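Local coordinates for protein octopine dehydrogenase (Pecten maximus, PDB 3C7D) that catalyses the NADH-dependent reductive condensation of L-arginine with pyruvate to give D-octopine, and the reverse oxidation of octopine with NAD(+), at residues A[210-215]-A[233-238]; A[214-219]-A[306-311]. All blocks are in the same frame, centred on the assembly; numbering follows the deposited sequence.

Interaction 1 (A[210-215]-A[233-238]); sequences FVHPAI and LFYQGI. With PYR (pyruvic acid), chain C.
H212 meets the ring of F234 and the phenol of Y235 with its edge, not with a face. F234 CE2 lies near the imidazole plane, 3.6 Å from H212 ND1, and the Y235 hydroxyl also lies close to that plane, with OH 3.1 Å from H212 CE1. Neither approach qualifies as a hydrogen bond; the two aromatic residues border the ND1–CE1 side of the imidazole. The neighbouring ring atom does the polar work: H212 NE2 donates to the keto oxygen O3 of pyruvate at 2.8 Å, and the N-H...O angle of 173° makes the bond nearly straight.

One turn further along helix 211-220, I215 spreads its branches over the same loop. Its CG2, turned anti to the backbone N, sits over one face of the F234 ring, 3.8 Å from the centroid and 21° off the normal, a CH-pi contact. CD1 reaches the Y235 ring obliquely, 3.5 Å from CD2, while CG1 packs against I238 CG2 at 4.0 Å. F234 and Y235 also touch each other, F234 CD2 lying over the centre of one Y235 face, so the loop offers a compact aromatic surface. Beyond it, Y303 stacks on Y235 and Y325 meets the rings of both F234 and H212.

The loop continues from Y235 to I238 in a type I turn, with I238 beside I215. The arrangement is that of the pyruvate site of octopine dehydrogenase, where the active-site histidine projects from helix 211-220 in the alpha-helical domain and T143 OG1 is a second hydrogen-bonding partner of the substrate.

Interaction 2 (A[214-219]-A[306-311]); sequences AILFGR and LVHPVK
H308 lays one imidazole face under R219 and turns an edge to L216, both on helix 211-220, and it has the largest buried area of the residues in this contact. The contact joins that helix of the alpha-helical domain to the residues that lead into a beta hairpin: H308 and P309 immediately precede its first strand, 310-313, which pairs with 316-319.

The imidazole is approached in two distinct ways. Over one face comes the aliphatic part of R219, whose CG lies 4.0 Å from the ring centroid and 21° off its normal, a CH-pi contact; CB stands over the NE2 corner of the same face, 3.5 Å from H308 NE2. The bend of the R219 chain at chi2 (58°) carries the guanidinium off the ring, its plane 66° from that of the imidazole. At the edge, L216 CD2 lies near the ring plane, 3.7 Å from H308 CD2, the two side chains running antiparallel alongside each other.

H308 ND1 makes a weak hydrogen bond to the P232 carbonyl. I215 O, also near the ring plane and 3.7 Å from H308 NE2, is a contact without a hydrogen bond, and accepts R219 N in the helix. W220 also meets the ring, with planes nearly perpendicular. The L216 methyl that reaches H308 also touches the proline that follows it: L216 CD2 is 4.1 Å from P309 CD.

Overall arrangement
Interactions 1 and 2 use successive parts of helix 211-220, overlap at A214 and I215, and have centres about 6 Å apart. Their partner segments also join directly: F234 N is 2.6 Å from L306 O, a probable hydrogen bond, and F234 CD1 packs 3.5 Å from H308 NE2 in an edge-to-face pair of rings. F234 therefore lies between the two histidines, touching H212 on the substrate side and H308 on the other. H212 in interaction 1 hydrogen-bonds pyruvate, and the side chain of I215, common to both contacts, is about 8 Å from that ligand. In interaction 2 the P309 side chain is about 9 Å from that of R324, which binds NAD(+), and about 13 Å from the bound NAD.

Interaction 1 (A[210-215]-A[233-238])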
loop_
_atom_site.group_PDB
_atom_site.type_symbol
_atom_site.label_atom_id
_atom_site.label_comp_id
_atom_site.label_asym_id
_atom_site.label_seq_id
_atom_site.Cartn_x
_atom_site.Cartn_y
_atom_site.Cartn_z
ATOM N N PHE A 210 2.781 1.674 11.840
ATOM C CA PHE A 210 2.404 2.167 13.162
ATOM C C PHE A 210 1.913 3.618 13.206
ATOM O O PHE A 210 1.231 3.998 14.152
ATOM C CB PHE A 210 3.580 2.003 14.129
ATOM C CG PHE A 210 4.826 2.726 13.699
ATOM C CD1 PHE A 210 5.008 4.073 14.002
ATOM C CD2 PHE A 210 5.822 2.057 12.996
ATOM C CE1 PHE A 210 6.153 4.740 13.606
ATOM C CE2 PHE A 210 6.974 2.719 12.599
ATOM C CZ PHE A 210 7.140 4.065 12.905
ATOM N N VAL A 211 2.259 4.416 12.195
ATOM C CA VAL A 211 2.051 5.881 12.221
ATOM C C VAL A 211 0.625 6.321 12.588
ATOM O O VAL A 211 0.424 6.992 13.605
ATOM C CB VAL A 211 2.537 6.565 10.900
ATOM C CG1 VAL A 211 2.046 8.007 10.794
ATOM C CG2 VAL A 211 4.052 6.526 10.814
ATOM N N HIS A 212 -0.349 5.937 11.765
ATOM C CA HIS A 212 -1.741 6.348 11.967
ATOM C C HIS A 212 -2.388 5.736 13.217
ATOM O O HIS A 212 -3.093 6.443 13.938
ATOM C CB HIS A 212 -2.580 6.089 10.711
ATOM C CG HIS A 212 -1.967 6.642 9.463
ATOM N ND1 HIS A 212 -1.999 7.983 9.149
ATOM C CD2 HIS A 212 -1.290 6.037 8.459
ATOM C CE1 HIS A 212 -1.377 8.179 8.002
ATOM N NE2 HIS A 212 -0.936 7.013 7.562
ATOM N N PRO A 213 -2.165 4.425 13.472
ATOM C CA PRO A 213 -2.539 3.860 14.776
ATOM C C PRO A 213 -1.899 4.584 15.973
ATOM O O PRO A 213 -2.552 4.745 17.009
ATOM C CB PRO A 213 -2.031 2.417 14.691
ATOM C CG PRO A 213 -2.018 2.113 13.243
ATOM C CD PRO A 213 -1.618 3.386 12.576
ATOM N N ALA A 214 -0.646 5.018 15.823
ATOM C CA ALA A 214 0.074 5.731 16.884
ATOM C C ALA A 214 -0.492 7.127 17.131
ATOM O O ALA A 214 -0.670 7.530 18.284
ATOM C CB ALA A 214 1.562 5.809 16.571
ATOM N N ILE A 215 -0.770 7.851 16.045
ATOM C CA ILE A 215 -1.377 9.183 16.120
ATOM C C ILE A 215 -2.780 9.124 16.733
ATOM O O ILE A 215 -3.154 9.992 17.527
ATOM C CB ILE A 215 -1.415 9.876 14.734
ATOM C CG1 ILE A 215 0.006 10.172 14.252
ATOM C CG2 ILE A 215 -2.223 11.175 14.790
ATOM C CD1 ILE A 215 0.109 10.459 12.771
ATOM N N LEU A 233 -6.422 18.723 15.293
ATOM C CA LEU A 233 -5.436 18.501 14.234
ATOM C C LEU A 233 -4.850 17.091 14.299
ATOM O O LEU A 233 -4.612 16.559 15.387
ATOM C CB LEU A 233 -4.314 19.535 14.326
ATOM C CG LEU A 233 -4.653 20.995 14.025
ATOM C CD1 LEU A 233 -3.668 21.921 14.729
ATOM C CD2 LEU A 233 -4.672 21.249 12.520
ATOM N N PHE A 234 -4.629 16.496 13.129
ATOM C CA PHE A 234 -4.140 15.125 13.042
ATOM C C PHE A 234 -2.642 15.049 13.341
ATOM O O PHE A 234 -2.247 14.852 14.497
ATOM C CB PHE A 234 -4.480 14.507 11.676
ATOM C CG PHE A 234 -4.327 13.007 11.625
ATOM C CD1 PHE A 234 -5.013 12.189 12.520
ATOM C CD2 PHE A 234 -3.512 12.412 10.668
ATOM C CE1 PHE A 234 -4.877 10.802 12.470
ATOM C CE2 PHE A 234 -3.372 11.026 10.608
ATOM C CZ PHE A 234 -4.055 10.221 11.512
ATOM N N TYR A 235 -1.821 15.219 12.306
ATOM C CA TYR A 235 -0.368 15.180 12.442
ATOM C C TYR A 235 0.153 16.331 13.301
ATOM O O TYR A 235 0.985 16.123 14.185
ATOM C CB TYR A 235 0.302 15.247 11.072
ATOM C CG TYR A 235 -0.091 14.167 10.090
ATOM C CD1 TYR A 235 -0.876 14.466 8.979
ATOM C CD2 TYR A 235 0.341 12.852 10.253
ATOM C CE1 TYR A 235 -1.227 13.484 8.059
ATOM C CE2 TYR A 235 -0.009 11.858 9.340
ATOM C CZ TYR A 235 -0.794 12.185 8.246
ATOM O OH TYR A 235 -1.149 11.215 7.338
ATOM N N GLN A 236 -0.341 17.539 13.035
ATOM C CA GLN A 236 0.108 18.742 13.742
ATOM C C GLN A 236 -0.406 18.813 15.177
ATOM O O GLN A 236 0.017 19.676 15.952
ATOM C CB GLN A 236 -0.297 20.006 12.979
ATOM C CG GLN A 236 0.403 20.178 11.640
ATOM C CD GLN A 236 0.502 21.630 11.202
ATOM O OE1 GLN A 236 0.172 22.549 11.956
ATOM N NE2 GLN A 236 0.974 21.842 9.978
ATOM N N GLY A 237 -1.313 17.905 15.524
ATOM C CA GLY A 237 -1.906 17.876 16.854
ATOM C C GLY A 237 -1.350 16.795 17.759
ATOM O O GLY A 237 -1.960 16.467 18.777
ATOM N N ILE A 238 -0.200 16.234 17.395
ATOM C CA ILE A 238 0.435 15.208 18.222
ATOM C C ILE A 238 1.157 15.845 19.408
ATOM O O ILE A 238 1.573 17.002 19.337
ATOM C CB ILE A 238 1.410 14.297 17.416
ATOM C CG1 ILE A 238 2.567 15.109 16.812
ATOM C CG2 ILE A 238 0.650 13.487 16.354
ATOM C CD1 ILE A 238 3.818 14.293 16.512
HETATM C C PYR C . 0.162 6.082 2.860
HETATM O O PYR C . 0.655 5.308 1.890
HETATM O OXT PYR C . -1.193 6.289 2.841
HETATM C CA PYR C . 0.995 6.680 3.885
HETATM O O3 PYR C . 0.434 6.822 5.140
HETATM C CB PYR C . 2.431 7.194 3.578
#

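Interaction 2 (A[214-219]-A[306-311])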
loop_
_atom_site.group_PDB
_atom_site.type_symbol
_atom_site.label_atom_id
_atom_site.label_comp_id
_atom_site.label_asym_id
_atom_site.label_seq_id
_atom_site.Cartn_x
_atom_site.Cartn_y
_atom_site.Cartn_z
ATOM N N ALA A 214 -0.646 5.018 15.823
ATOM C CA ALA A 214 0.074 5.731 16.884
ATOM C C ALA A 214 -0.492 7.127 17.131
ATOM O O ALA A 214 -0.670 7.530 18.284
ATOM C CB ALA A 214 1.562 5.809 16.571
ATOM N N ILE A 215 -0.770 7.851 16.045
ATOM C CA ILE A 215 -1.377 9.183 16.120
ATOM C C ILE A 215 -2.780 9.124 16.733
ATOM O O ILE A 215 -3.154 9.992 17.527
ATOM C CB ILE A 215 -1.415 9.876 14.734
ATOM C CG1 ILE A 215 0.006 10.172 14.252
ATOM C CG2 ILE A 215 -2.223 11.175 14.790
ATOM C CD1 ILE A 215 0.109 10.459 12.771
ATOM N N LEU A 216 -3.542 8.096 16.373
ATOM C CA LEU A 216 -4.866 7.899 16.948
ATOM C C LEU A 216 -4.784 7.518 18.421
ATOM O O LEU A 216 -5.618 7.938 19.215
ATOM C CB LEU A 216 -5.664 6.864 16.150
ATOM C CG LEU A 216 -6.193 7.326 14.784
ATOM C CD1 LEU A 216 -6.622 6.136 13.947
ATOM C CD2 LEU A 216 -7.340 8.324 14.924
ATOM N N PHE A 217 -3.767 6.740 18.779
ATOM C CA PHE A 217 -3.517 6.371 20.175
ATOM C C PHE A 217 -3.011 7.564 20.989
ATOM O O PHE A 217 -3.281 7.668 22.185
ATOM C CB PHE A 217 -2.522 5.207 20.246
ATOM C CG PHE A 217 -2.241 4.715 21.645
ATOM C CD1 PHE A 217 -3.167 3.930 22.324
ATOM C CD2 PHE A 217 -1.034 5.020 22.272
ATOM C CE1 PHE A 217 -2.904 3.469 23.615
ATOM C CE2 PHE A 217 -0.761 4.561 23.563
ATOM C CZ PHE A 217 -1.698 3.784 24.234
ATOM N N GLY A 218 -2.278 8.457 20.332
ATOM C CA GLY A 218 -1.754 9.653 20.980
ATOM C C GLY A 218 -2.836 10.634 21.396
ATOM O O GLY A 218 -2.760 11.230 22.471
ATOM N N ARG A 219 -3.847 10.793 20.547
ATOM C CA ARG A 219 -4.929 11.734 20.808
ATOM C C ARG A 219 -6.091 11.115 21.604
ATOM O O ARG A 219 -6.805 11.830 22.310
ATOM C CB ARG A 219 -5.416 12.355 19.489
ATOM C CG ARG A 219 -6.455 13.476 19.619
ATOM C CD ARG A 219 -5.962 14.653 20.465
ATOM N NE ARG A 219 -6.979 15.695 20.615
ATOM C CZ ARG A 219 -7.945 15.697 21.535
ATOM N NH1 ARG A 219 -8.054 14.706 22.413
ATOM N NH2 ARG A 219 -8.811 16.699 21.578
ATOM N N LEU A 306 -5.044 19.396 8.652
ATOM C CA LEU A 306 -5.482 18.009 8.557
ATOM C C LEU A 306 -5.954 17.566 9.935
ATOM O O LEU A 306 -5.201 17.629 10.910
ATOM C CB LEU A 306 -4.357 17.104 8.043
ATOM C CG LEU A 306 -3.659 17.463 6.723
ATOM C CD1 LEU A 306 -2.723 16.343 6.319
ATOM C CD2 LEU A 306 -4.642 17.775 5.594
ATOM N N VAL A 307 -7.208 17.135 10.013
ATOM C CA VAL A 307 -7.842 16.848 11.296
ATOM C C VAL A 307 -8.216 15.378 11.461
ATOM O O VAL A 307 -8.343 14.643 10.479
ATOM C CB VAL A 307 -9.087 17.750 11.544
ATOM C CG1 VAL A 307 -8.661 19.180 11.849
ATOM C CG2 VAL A 307 -10.049 17.707 10.358
ATOM N N HIS A 308 -8.384 14.968 12.717
ATOM C CA HIS A 308 -8.799 13.612 13.073
ATOM C C HIS A 308 -10.179 13.261 12.495
ATOM O O HIS A 308 -10.971 14.162 12.203
ATOM C CB HIS A 308 -8.797 13.444 14.599
ATOM C CG HIS A 308 -7.452 13.109 15.168
ATOM N ND1 HIS A 308 -6.501 14.066 15.450
ATOM C CD2 HIS A 308 -6.898 11.919 15.503
ATOM C CE1 HIS A 308 -5.421 13.481 15.936
ATOM N NE2 HIS A 308 -5.636 12.179 15.977
ATOM N N PRO A 309 -10.462 11.951 12.308
ATOM C CA PRO A 309 -11.798 11.539 11.875
ATOM C C PRO A 309 -12.806 11.681 13.016
ATOM O O PRO A 309 -12.662 11.027 14.051
ATOM C CB PRO A 309 -11.612 10.058 11.500
ATOM C CG PRO A 309 -10.131 9.817 11.494
ATOM C CD PRO A 309 -9.569 10.790 12.466
ATOM N N VAL A 310 -13.810 12.535 12.826
ATOM C CA VAL A 310 -14.778 12.835 13.885
ATOM C C VAL A 310 -16.233 12.548 13.510
ATOM O O VAL A 310 -16.610 12.612 12.337
ATOM C CB VAL A 310 -14.655 14.299 14.412
ATOM C CG1 VAL A 310 -13.378 14.479 15.223
ATOM C CG2 VAL A 310 -14.735 15.308 13.266
ATOM N N LYS A 311 -17.035 12.234 14.524
ATOM C CA LYS A 311 -18.477 12.058 14.376
ATOM C C LYS A 311 -19.203 12.821 15.480
ATOM O O LYS A 311 -18.688 12.952 16.592
ATOM C CB LYS A 311 -18.860 10.573 14.394
ATOM C CG LYS A 311 -18.436 9.813 15.647
ATOM C CD LYS A 311 -18.872 8.359 15.598
ATOM C CE LYS A 311 -18.540 7.651 16.903
ATOM N NZ LYS A 311 -18.982 6.230 16.896
#